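Local coordinates for protein iron transport multicopper oxidase FET3 (Saccharomyces cerevisiae, PDB 1ZPU) that oxidises ferrous to ferric iron with molecular oxygen using four bound copper ions, feeding high-affinity iron uptake through the permease FTR1, and also oxidises cuprous copper, at residues S21-I25 and Q111-M116; S138-H144 and P167-N173; M253-D258 and L268-T273. One frame throughout, in Å; residues are numbered along the deposited sequence.

Contact 1 comes first along the chain, followed in series by contacts 2 and 3. It lies in the first plastocyanin-like domain, where edge strand 22-27 meets the loop entering strand 117-123. Contacts 2 and 3 belong to the second such domain, but to different sheets: strands 133-142 and 169-172 in one, strands 250-256 and 271-277 in the other. Centres of contacts 1 and 2 are about 11 Å apart, of 2 and 3 about 10 Å, of 1 and 3 about 21 Å. Contact 2 therefore lies between the other two, joining the domain interface, through Arg22 and Glu113, to the second domain's interior, through Gln254 and Phe256. One glycan mannose bridges contacts 2 and 3.

Contact 1 (S21-I25 and Q111-M116); sequences SRPVI and QYEDGM
Arg22 sends CG out trans to its own nitrogen (chi1 176°) and then bends at chi2 and chi3, which swings the guanidinium back past Pro23 to Asp114, whose CG sits on the side away from its carbonyl carbon. The salt bridge runs from Arg22 NH2 to Asp114 OD1 at 2.8 Å. It uses the edge of the guanidinium, with OD1 close to that plane, yet it meets OD1 from above the carboxylate plane; the two planes stand 73° apart. Rotation of the guanidinium is further fixed by Arg22 NE, bonded to Pro23 O at 2.8 Å, and by NH1, which donates to the carbonyl of Tyr143 in the next domain. Asp114 has a second partner as well, since its OD2 accepts from the backbone N of Val147.

In the cupredoxin sandwich this joins the two sheets of the first plastocyanin-like domain: edge strand 22-27 belongs to one, and 111-116 is the loop, with a short 3-10 turn at 112-113, that leads into strand 117-123 of the other, just beyond copper ligands His105 and His107. The backbones are tied by Ile25 N to Asp114 O (2.8 Å, nearly straight). Over this turn Ile25 lays CG1 against Asp114 CB at 3.8 Å, while CD1 packs 3.5 Å from Gln111 CG, the two side chains crossing roughly at right angles. Gly115, at phi 118°, has a backbone shape that calls for glycine.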
loop_
_atom_site.group_PDB
_atom_site.type_symbol
_atom_site.label_atom_id
_atom_site.label_comp_id
_atom_site.label_asym_id
_atom_site.label_seq_id
_atom_site.Cartn_x
_atom_site.Cartn_y
_atom_site.Cartn_z
ATOM N N SER A 21 -11.350 12.291 -21.472
ATOM C CA SER A 21 -12.027 13.022 -20.411
ATOM C C SER A 21 -12.947 12.040 -19.702
ATOM O O SER A 21 -13.710 11.314 -20.320
ATOM C CB SER A 21 -12.769 14.265 -20.898
ATOM O OG SER A 21 -12.628 15.308 -19.931
ATOM N N ARG A 22 -12.847 12.024 -18.387
ATOM C CA ARG A 22 -13.262 10.893 -17.615
ATOM C C ARG A 22 -13.478 11.390 -16.184
ATOM O O ARG A 22 -12.719 12.243 -15.708
ATOM C CB ARG A 22 -12.108 9.906 -17.703
ATOM C CG ARG A 22 -12.242 8.676 -16.912
ATOM C CD ARG A 22 -10.983 8.441 -16.150
ATOM N NE ARG A 22 -11.327 8.277 -14.742
ATOM C CZ ARG A 22 -11.016 7.219 -14.014
ATOM N NH1 ARG A 22 -10.297 6.228 -14.534
ATOM N NH2 ARG A 22 -11.389 7.165 -12.751
ATOM N N PRO A 23 -14.525 10.908 -15.498
ATOM C CA PRO A 23 -14.730 11.365 -14.123
ATOM C C PRO A 23 -13.632 10.874 -13.188
ATOM O O PRO A 23 -13.254 9.709 -13.231
ATOM C CB PRO A 23 -16.091 10.755 -13.721
ATOM C CG PRO A 23 -16.708 10.308 -14.968
ATOM C CD PRO A 23 -15.583 9.983 -15.923
ATOM N N VAL A 24 -13.133 11.772 -12.349
ATOM C CA VAL A 24 -12.164 11.429 -11.323
ATOM C C VAL A 24 -12.681 11.909 -9.965
ATOM O O VAL A 24 -13.582 12.764 -9.916
ATOM C CB VAL A 24 -10.758 12.027 -11.646
ATOM C CG1 VAL A 24 -10.224 11.477 -12.953
ATOM C CG2 VAL A 24 -10.808 13.533 -11.726
ATOM N N ILE A 25 -12.133 11.357 -8.874
ATOM C CA ILE A 25 -12.541 11.772 -7.519
ATOM C C ILE A 25 -11.830 13.055 -7.067
ATOM O O ILE A 25 -10.608 13.085 -6.898
ATOM C CB ILE A 25 -12.363 10.667 -6.457
ATOM C CG1 ILE A 25 -12.837 9.315 -6.994
ATOM C CG2 ILE A 25 -13.176 11.013 -5.209
ATOM C CD1 ILE A 25 -12.852 8.193 -5.968
ATOM N N GLN A 111 -11.719 2.814 -5.203
ATOM C CA GLN A 111 -11.700 4.249 -5.013
ATOM C C GLN A 111 -10.340 4.941 -5.290
ATOM O O GLN A 111 -10.280 5.832 -6.124
ATOM C CB GLN A 111 -12.213 4.530 -3.605
ATOM C CG GLN A 111 -12.876 5.847 -3.405
ATOM C CD GLN A 111 -14.140 5.713 -2.574
ATOM O OE1 GLN A 111 -14.189 6.122 -1.413
ATOM N NE2 GLN A 111 -15.168 5.120 -3.168
ATOM N N TYR A 112 -9.243 4.555 -4.645
ATOM C CA TYR A 112 -8.017 5.354 -4.873
ATOM C C TYR A 112 -7.467 5.372 -6.310
ATOM O O TYR A 112 -6.898 6.377 -6.728
ATOM C CB TYR A 112 -6.913 5.168 -3.821
ATOM C CG TYR A 112 -5.888 4.074 -4.034
ATOM C CD1 TYR A 112 -4.787 4.246 -4.886
ATOM C CD2 TYR A 112 -5.978 2.885 -3.317
ATOM C CE1 TYR A 112 -3.830 3.234 -5.038
ATOM C CE2 TYR A 112 -5.048 1.885 -3.455
ATOM C CZ TYR A 112 -3.978 2.054 -4.304
ATOM O OH TYR A 112 -3.089 1.003 -4.398
ATOM N N GLU A 113 -7.639 4.288 -7.066
ATOM C CA GLU A 113 -7.337 4.333 -8.504
ATOM C C GLU A 113 -8.092 5.433 -9.218
ATOM O O GLU A 113 -7.603 5.974 -10.184
ATOM C CB GLU A 113 -7.613 3.007 -9.218
ATOM C CG GLU A 113 -6.389 2.084 -9.281
ATOM C CD GLU A 113 -5.416 2.387 -10.421
ATOM O OE1 GLU A 113 -5.034 3.554 -10.689
ATOM O OE2 GLU A 113 -5.003 1.412 -11.060
ATOM N N ASP A 114 -9.281 5.767 -8.745
ATOM C CA ASP A 114 -10.069 6.799 -9.384
ATOM C C ASP A 114 -9.710 8.198 -8.885
ATOM O O ASP A 114 -10.475 9.149 -9.088
ATOM C CB ASP A 114 -11.567 6.493 -9.250
ATOM C CG ASP A 114 -12.014 5.305 -10.133
ATOM O OD1 ASP A 114 -11.283 4.935 -11.090
ATOM O OD2 ASP A 114 -13.105 4.741 -9.876
ATOM N N GLY A 115 -8.554 8.323 -8.229
ATOM C CA GLY A 115 -7.954 9.637 -7.975
ATOM C C GLY A 115 -7.764 10.061 -6.529
ATOM O O GLY A 115 -7.040 11.035 -6.265
ATOM N N MET A 116 -8.394 9.346 -5.593
ATOM C CA MET A 116 -8.384 9.744 -4.171
ATOM C C MET A 116 -7.106 9.285 -3.464
ATOM O O MET A 116 -7.095 8.265 -2.750
ATOM C CB MET A 116 -9.635 9.236 -3.457
ATOM C CG MET A 116 -9.814 9.716 -2.061
ATOM S SD MET A 116 -11.478 9.261 -1.457
ATOM C CE MET A 116 -11.262 9.499 0.293
#

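Contact 2 (S138-H144 and P167-N173); sequences SLSEWYH and PQNLIVN. With MAN (alpha-D-mannopyranose), chain H; NAG (2-acetamido-2-deoxy-beta-D-glucopyranose), chain G.
Pro167 sits over one face of the Tyr143 ring, its CA 3.7 Å from the ring centroid and shifted toward the rim, a CH-pi contact. Next to it Gln168 does the same to His144: Gln168 CG lies over the middle of the imidazole, 3.8 Å from its centroid. The glutamine chain bends at chi2 (61°), which turns CD back toward the His144 backbone; the amide and imidazole planes are 81° apart. OE1 takes the backbone N of His144 at 3.0 Å, in the carbonyl plane and on a lone pair, while NE2 donates to Ile166 O. The far ends of these rings are held by the surroundings: Tyr143 OH bonds to Pro165 O and Trp467 NE1, and His144 NE2 to Asp17.

Farther along, strands 138-142 and 169-172 run antiparallel at the edge of the sheet. Ser140 and Ile171 form a hydrogen-bonded pair, and Gln168 and Asn169 together face Trp142 in a classic beta bulge. With CG1 set between its backbone N and carbonyl carbon (chi1 55°), Ile171 sends CD1 obliquely toward the indole, 3.9 Å from Trp142 CE3. On the other face Leu139 and Val172 lie side by side, and Glu141 lays CG against Pro167 CB at 3.7 Å; its carboxylate is taken up by the backbone N-H groups of Gly197, Phe198 and Val199.

Sugar meets both ends of the pairing. At one, Asn169 ND2 donates to O2 of a glycan mannose at 3.1 Å. At the other, Asn173 carries a glycan on ND2, while its OD1 receives Ser138 N at 3.1 Å, nearly straight. One amide thus both bears the glycan and bonds to the neighbouring strand, which would probably restrain the amide from which the glycan springs.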
loop_
_atom_site.group_PDB
_atom_site.type_symbol
_atom_site.label_atom_id
_atom_site.label_comp_id
_atom_site.label_asym_id
_atom_site.label_seq_id
_atom_site.Cartn_x
_atom_site.Cartn_y
_atom_site.Cartn_z
ATOM N N SER A 138 4.959 11.182 -8.326
ATOM C CA SER A 138 3.975 10.151 -8.055
ATOM C C SER A 138 3.735 9.341 -9.313
ATOM O O SER A 138 2.984 9.772 -10.193
ATOM C CB SER A 138 2.651 10.782 -7.623
ATOM O OG SER A 138 2.782 11.544 -6.434
ATOM N N LEU A 139 4.369 8.177 -9.403
ATOM C CA LEU A 139 4.140 7.260 -10.507
ATOM C C LEU A 139 2.842 6.483 -10.272
ATOM O O LEU A 139 2.504 6.123 -9.127
ATOM C CB LEU A 139 5.302 6.280 -10.648
ATOM C CG LEU A 139 6.743 6.751 -10.425
ATOM C CD1 LEU A 139 7.731 5.572 -10.498
ATOM C CD2 LEU A 139 7.106 7.791 -11.434
ATOM N N SER A 140 2.122 6.215 -11.361
ATOM C CA SER A 140 0.887 5.437 -11.298
ATOM C C SER A 140 0.537 4.887 -12.665
ATOM O O SER A 140 1.111 5.325 -13.642
ATOM C CB SER A 140 -0.261 6.309 -10.782
ATOM O OG SER A 140 -1.457 5.566 -10.747
ATOM N N GLU A 141 -0.379 3.922 -12.737
ATOM C CA GLU A 141 -1.015 3.586 -14.021
ATOM C C GLU A 141 -2.364 4.297 -14.078
ATOM O O GLU A 141 -2.858 4.760 -13.049
ATOM C CB GLU A 141 -1.180 2.077 -14.220
ATOM C CG GLU A 141 -2.330 1.435 -13.422
ATOM C CD GLU A 141 -2.026 1.305 -11.936
ATOM O OE1 GLU A 141 -1.278 0.356 -11.566
ATOM O OE2 GLU A 141 -2.530 2.163 -11.152
ATOM N N TRP A 142 -2.951 4.378 -15.270
ATOM C CA TRP A 142 -4.231 5.050 -15.435
ATOM C C TRP A 142 -5.227 4.221 -16.286
ATOM O O TRP A 142 -4.863 3.666 -17.337
ATOM C CB TRP A 142 -3.994 6.440 -16.028
ATOM C CG TRP A 142 -5.202 7.280 -16.042
ATOM C CD1 TRP A 142 -5.875 7.734 -17.134
ATOM C CD2 TRP A 142 -5.901 7.769 -14.908
ATOM N NE1 TRP A 142 -6.960 8.484 -16.755
ATOM C CE2 TRP A 142 -7.005 8.516 -15.388
ATOM C CE3 TRP A 142 -5.719 7.640 -13.529
ATOM C CZ2 TRP A 142 -7.908 9.134 -14.543
ATOM C CZ3 TRP A 142 -6.636 8.266 -12.683
ATOM C CH2 TRP A 142 -7.710 9.000 -13.201
ATOM N N TYR A 143 -6.466 4.129 -15.809
ATOM C CA TYR A 143 -7.554 3.438 -16.514
ATOM C C TYR A 143 -8.490 4.455 -17.110
ATOM O O TYR A 143 -8.613 5.562 -16.599
ATOM C CB TYR A 143 -8.344 2.524 -15.565
ATOM C CG TYR A 143 -7.613 1.259 -15.156
ATOM C CD1 TYR A 143 -6.682 1.276 -14.131
ATOM C CD2 TYR A 143 -7.850 0.053 -15.799
ATOM C CE1 TYR A 143 -6.003 0.133 -13.748
ATOM C CE2 TYR A 143 -7.173 -1.109 -15.424
ATOM C CZ TYR A 143 -6.249 -1.052 -14.394
ATOM O OH TYR A 143 -5.571 -2.178 -13.994
ATOM N N HIS A 144 -9.151 4.074 -18.196
ATOM C CA HIS A 144 -10.132 4.927 -18.859
ATOM C C HIS A 144 -11.539 4.693 -18.361
ATOM O O HIS A 144 -12.436 5.474 -18.635
ATOM C CB HIS A 144 -10.084 4.666 -20.349
ATOM C CG HIS A 144 -8.949 5.357 -21.022
ATOM N ND1 HIS A 144 -8.920 5.593 -22.381
ATOM C CD2 HIS A 144 -7.825 5.910 -20.512
ATOM C CE1 HIS A 144 -7.810 6.243 -22.681
ATOM N NE2 HIS A 144 -7.130 6.442 -21.566
ATOM N N PRO A 167 -4.601 -1.598 -17.680
ATOM C CA PRO A 167 -4.626 -0.128 -17.672
ATOM C C PRO A 167 -4.290 0.447 -19.044
ATOM O O PRO A 167 -3.817 -0.282 -19.906
ATOM C CB PRO A 167 -3.538 0.237 -16.666
ATOM C CG PRO A 167 -2.676 -0.927 -16.551
ATOM C CD PRO A 167 -3.422 -2.143 -16.988
ATOM N N GLN A 168 -4.531 1.738 -19.251
ATOM C CA GLN A 168 -4.373 2.312 -20.573
ATOM C C GLN A 168 -3.076 3.060 -20.759
ATOM O O GLN A 168 -2.615 3.199 -21.886
ATOM C CB GLN A 168 -5.568 3.187 -20.925
ATOM C CG GLN A 168 -6.761 2.397 -21.491
ATOM C CD GLN A 168 -7.298 1.362 -20.505
ATOM O OE1 GLN A 168 -8.038 1.690 -19.582
ATOM N NE2 GLN A 168 -6.904 0.112 -20.694
ATOM N N ASN A 169 -2.488 3.527 -19.658
ATOM C CA ASN A 169 -1.249 4.293 -19.688
ATOM C C ASN A 169 -0.582 4.401 -18.335
ATOM O O ASN A 169 -1.234 4.279 -17.300
ATOM C CB ASN A 169 -1.509 5.721 -20.184
ATOM C CG ASN A 169 -1.279 5.873 -21.670
ATOM O OD1 ASN A 169 -0.214 5.499 -22.210
ATOM N ND2 ASN A 169 -2.276 6.418 -22.352
ATOM N N LEU A 170 0.724 4.663 -18.358
ATOM C CA LEU A 170 1.447 5.106 -17.170
ATOM C C LEU A 170 1.369 6.627 -17.035
ATOM O O LEU A 170 1.461 7.352 -18.027
ATOM C CB LEU A 170 2.922 4.667 -17.239
ATOM C CG LEU A 170 3.180 3.157 -17.137
ATOM C CD1 LEU A 170 4.657 2.831 -17.126
ATOM C CD2 LEU A 170 2.513 2.598 -15.890
ATOM N N ILE A 171 1.213 7.105 -15.808
ATOM C CA ILE A 171 1.204 8.533 -15.534
ATOM C C ILE A 171 2.197 8.929 -14.429
ATOM O O ILE A 171 2.611 8.087 -13.630
ATOM C CB ILE A 171 -0.218 9.018 -15.229
ATOM C CG1 ILE A 171 -0.833 8.203 -14.082
ATOM C CG2 ILE A 171 -1.071 8.914 -16.472
ATOM C CD1 ILE A 171 -2.040 8.829 -13.501
ATOM N N VAL A 172 2.621 10.193 -14.450
ATOM C CA VAL A 172 3.431 10.816 -13.390
ATOM C C VAL A 172 2.772 12.113 -12.984
ATOM O O VAL A 172 2.354 12.889 -13.853
ATOM C CB VAL A 172 4.901 11.195 -13.812
ATOM C CG1 VAL A 172 5.887 10.339 -13.121
ATOM C CG2 VAL A 172 5.125 11.187 -15.324
ATOM N N ASN A 173 2.701 12.370 -11.672
ATOM C CA ASN A 173 2.042 13.584 -11.148
ATOM C C ASN A 173 0.745 13.873 -11.860
ATOM O O ASN A 173 0.448 15.005 -12.153
ATOM C CB ASN A 173 2.943 14.807 -11.264
ATOM C CG ASN A 173 3.873 14.942 -10.105
ATOM O OD1 ASN A 173 4.145 13.963 -9.389
ATOM N ND2 ASN A 173 4.382 16.165 -9.910
HETATM C C1 MAN H . -2.904 5.396 -27.200
HETATM C C2 MAN H . -1.701 5.159 -26.295
HETATM C C3 MAN H . -1.855 3.876 -25.491
HETATM C C4 MAN H . -3.219 3.843 -24.817
HETATM C C5 MAN H . -4.321 4.016 -25.840
HETATM C C6 MAN H . -5.664 4.056 -25.136
HETATM O O2 MAN H . -1.603 6.221 -25.386
HETATM O O3 MAN H . -0.858 3.805 -24.496
HETATM O O4 MAN H . -3.394 2.624 -24.149
HETATM O O5 MAN H . -4.125 5.247 -26.498
HETATM O O6 MAN H . -6.639 4.368 -26.103
HETATM C C1 NAG G . 5.146 16.392 -8.699
HETATM C C2 NAG G . 6.050 17.598 -8.974
HETATM C C3 NAG G . 6.780 18.024 -7.706
HETATM C C4 NAG G . 5.848 18.181 -6.500
HETATM C C5 NAG G . 4.964 16.957 -6.386
HETATM C C6 NAG G . 3.896 17.267 -5.359
HETATM C C7 NAG G . 7.189 18.074 -11.088
HETATM C C8 NAG G . 8.393 17.829 -11.970
HETATM N N2 NAG G . 7.000 17.293 -10.025
HETATM O O3 NAG G . 7.401 19.255 -7.953
HETATM O O4 NAG G . 6.563 18.215 -5.275
HETATM O O5 NAG G . 4.315 16.708 -7.605
HETATM O O6 NAG G . 3.092 16.140 -5.113
HETATM O O7 NAG G . 6.415 18.985 -11.371
#

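Contact 3 (M253-D258 and L268-T273); sequences MQKFDD and LQLNAT. With NAG (2-acetamido-2-deoxy-beta-D-glucopyranose), chain L; MAN (alpha-D-mannopyranose), chain H.
The Phe256 ring lies beneath Leu268, whose CD2 stands 4.1 Å above the ring plane, offset toward the rim, with Leu268 CD1 3.9 Å from Phe256 CE1. Leu270 O comes to the same ring in its plane, at the edge beside CD1, and also accepts Phe256 N at 2.9 Å, so one carbonyl meets both the backbone and the ring of this residue.

From there strands 253-256 and 271-273 run antiparallel, with Gln254 and Ala272 as the hydrogen-bonded pair. Lys255 and Asn271 point the same way, side by side: Lys255 CG is 3.7 Å from Asn271 CB, and the extended chain brings Lys255 CE to 3.4 Å from O5 of the N-acetylglucosamine that is linked to Asn271 ND2. An alanine here is likely to open a gap beside Asn271 and leave the first sugar without its aliphatic flank. Farther along that face Met253 CE rests 3.7 Å from Thr273 CG2.

On the opposite face Gln254 NE2 bonds to Gln201 OE1 in its own sheet and to Ile171 O in the facing one. Phe256, at the strand end, touches Leu170 of that other sheet and Pro167 just before it. Gln269 N donates to O3 of a glycan mannose at 2.9 Å. Chemically the pair is two-sided: Phe256 and Gln254 are committed to the domain interior, whereas Lys255 and Asn271 form the footing of a glycan.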
loop_
_atom_site.group_PDB
_atom_site.type_symbol
_atom_site.label_atom_id
_atom_site.label_comp_id
_atom_site.label_asym_id
_atom_site.label_seq_id
_atom_site.Cartn_x
_atom_site.Cartn_y
_atom_site.Cartn_z
ATOM N N MET A 253 12.331 8.225 -17.314
ATOM C CA MET A 253 11.722 7.058 -17.930
ATOM C C MET A 253 10.983 6.183 -16.927
ATOM O O MET A 253 11.528 5.827 -15.886
ATOM C CB MET A 253 12.822 6.255 -18.604
ATOM C CG MET A 253 12.353 5.495 -19.821
ATOM S SD MET A 253 12.146 6.497 -21.303
ATOM C CE MET A 253 12.904 8.000 -20.761
ATOM N N GLN A 254 9.739 5.853 -17.240
ATOM C CA GLN A 254 8.992 4.858 -16.468
ATOM C C GLN A 254 8.462 3.730 -17.386
ATOM O O GLN A 254 8.030 3.979 -18.521
ATOM C CB GLN A 254 7.902 5.513 -15.585
ATOM C CG GLN A 254 6.687 5.986 -16.283
ATOM C CD GLN A 254 5.857 6.991 -15.461
ATOM O OE1 GLN A 254 5.817 8.175 -15.787
ATOM N NE2 GLN A 254 5.162 6.512 -14.428
ATOM N N LYS A 255 8.522 2.494 -16.899
ATOM C CA LYS A 255 8.185 1.341 -17.732
ATOM C C LYS A 255 7.289 0.364 -16.980
ATOM O O LYS A 255 7.526 0.107 -15.799
ATOM C CB LYS A 255 9.483 0.643 -18.161
ATOM C CG LYS A 255 9.323 -0.382 -19.254
ATOM C CD LYS A 255 10.634 -1.092 -19.530
ATOM C CE LYS A 255 10.621 -1.814 -20.868
ATOM N NZ LYS A 255 9.265 -2.325 -21.241
ATOM N N PHE A 256 6.265 -0.159 -17.659
ATOM C CA PHE A 256 5.391 -1.189 -17.101
ATOM C C PHE A 256 6.203 -2.431 -16.747
ATOM O O PHE A 256 7.157 -2.783 -17.459
ATOM C CB PHE A 256 4.396 -1.650 -18.157
ATOM C CG PHE A 256 3.064 -0.969 -18.122
ATOM C CD1 PHE A 256 2.808 0.122 -18.939
ATOM C CD2 PHE A 256 2.029 -1.487 -17.349
ATOM C CE1 PHE A 256 1.573 0.719 -18.932
ATOM C CE2 PHE A 256 0.779 -0.904 -17.338
ATOM C CZ PHE A 256 0.544 0.206 -18.122
ATOM N N ASP A 257 5.818 -3.119 -15.677
ATOM C CA ASP A 257 6.207 -4.515 -15.493
ATOM C C ASP A 257 5.133 -5.381 -16.157
ATOM O O ASP A 257 4.152 -5.785 -15.520
ATOM C CB ASP A 257 6.322 -4.834 -14.017
ATOM C CG ASP A 257 6.645 -6.286 -13.748
ATOM O OD1 ASP A 257 6.831 -6.609 -12.557
ATOM O OD2 ASP A 257 6.706 -7.106 -14.699
ATOM N N ASP A 258 5.305 -5.651 -17.445
ATOM C CA ASP A 258 4.219 -6.227 -18.236
ATOM C C ASP A 258 3.981 -7.698 -17.893
ATOM O O ASP A 258 2.986 -8.301 -18.283
ATOM C CB ASP A 258 4.474 -6.018 -19.732
ATOM C CG ASP A 258 5.823 -6.533 -20.167
ATOM O OD1 ASP A 258 6.519 -5.820 -20.925
ATOM O OD2 ASP A 258 6.195 -7.646 -19.741
ATOM N N LEU A 268 -0.809 -0.516 -26.431
ATOM C CA LEU A 268 -0.423 -0.008 -25.109
ATOM C C LEU A 268 1.027 0.445 -25.069
ATOM O O LEU A 268 1.944 -0.354 -25.270
ATOM C CB LEU A 268 -0.650 -1.049 -24.005
ATOM C CG LEU A 268 -0.127 -0.711 -22.604
ATOM C CD1 LEU A 268 -0.702 0.599 -22.097
ATOM C CD2 LEU A 268 -0.436 -1.831 -21.634
ATOM N N GLN A 269 1.217 1.734 -24.797
ATOM C CA GLN A 269 2.551 2.284 -24.584
ATOM C C GLN A 269 3.130 1.706 -23.305
ATOM O O GLN A 269 2.759 2.115 -22.210
ATOM C CB GLN A 269 2.517 3.814 -24.535
ATOM C CG GLN A 269 2.230 4.456 -25.887
ATOM C CD GLN A 269 3.285 4.102 -26.950
ATOM O OE1 GLN A 269 4.486 4.348 -26.761
ATOM N NE2 GLN A 269 2.840 3.521 -28.063
ATOM N N LEU A 270 4.011 0.725 -23.447
ATOM C CA LEU A 270 4.576 0.053 -22.289
ATOM C C LEU A 270 5.563 0.945 -21.558
ATOM O O LEU A 270 5.707 0.859 -20.319
ATOM C CB LEU A 270 5.250 -1.250 -22.691
ATOM C CG LEU A 270 4.378 -2.429 -23.103
ATOM C CD1 LEU A 270 5.270 -3.641 -23.359
ATOM C CD2 LEU A 270 3.291 -2.723 -22.061
ATOM N N ASN A 271 6.251 1.800 -22.307
ATOM C CA ASN A 271 7.186 2.711 -21.662
ATOM C C ASN A 271 6.942 4.173 -21.977
ATOM O O ASN A 271 6.682 4.520 -23.096
ATOM C CB ASN A 271 8.662 2.257 -21.792
ATOM C CG ASN A 271 8.992 1.664 -23.130
ATOM O OD1 ASN A 271 8.886 2.340 -24.135
ATOM N ND2 ASN A 271 9.425 0.400 -23.151
ATOM N N ALA A 272 6.989 5.013 -20.956
ATOM C CA ALA A 272 6.603 6.414 -21.062
ATOM C C ALA A 272 7.777 7.346 -20.764
ATOM O O ALA A 272 8.558 7.098 -19.843
ATOM C CB ALA A 272 5.475 6.700 -20.134
ATOM N N THR A 273 7.901 8.411 -21.556
ATOM C CA THR A 273 9.013 9.356 -21.430
ATOM C C THR A 273 8.550 10.694 -20.864
ATOM O O THR A 273 7.591 11.293 -21.355
ATOM C CB THR A 273 9.708 9.662 -22.799
ATOM O OG1 THR A 273 10.066 8.455 -23.483
ATOM C CG2 THR A 273 10.928 10.527 -22.607
HETATM C C1 NAG L . 10.473 0.121 -24.145
HETATM C C2 NAG L . 10.664 0.001 -25.652
HETATM C C3 NAG L . 11.528 -1.194 -26.076
HETATM C C4 NAG L . 12.883 -1.156 -25.407
HETATM C C5 NAG L . 12.581 -1.126 -23.909
HETATM C C6 NAG L . 13.871 -1.060 -23.095
HETATM C C7 NAG L . 9.084 0.644 -27.395
HETATM C C8 NAG L . 9.788 1.952 -27.626
HETATM N N2 NAG L . 9.380 -0.072 -26.299
HETATM O O3 NAG L . 11.780 -1.175 -27.462
HETATM O O4 NAG L . 13.597 -2.303 -25.833
HETATM O O5 NAG L . 11.756 -0.005 -23.547
HETATM O O6 NAG L . 14.470 0.200 -23.290
HETATM O O7 NAG L . 8.259 0.274 -28.230
HETATM C C1 MAN H . -2.904 5.396 -27.200
HETATM C C2 MAN H . -1.701 5.159 -26.295
HETATM C C3 MAN H . -1.855 3.876 -25.491
HETATM C C4 MAN H . -3.219 3.843 -24.817
HETATM C C5 MAN H . -4.321 4.016 -25.840
HETATM C C6 MAN H . -5.664 4.056 -25.136
HETATM O O2 MAN H . -1.603 6.221 -25.386
HETATM O O3 MAN H . -0.858 3.805 -24.496
HETATM O O4 MAN H . -3.394 2.624 -24.149
HETATM O O5 MAN H . -4.125 5.247 -26.498
HETATM O O6 MAN H . -6.639 4.368 -26.103
#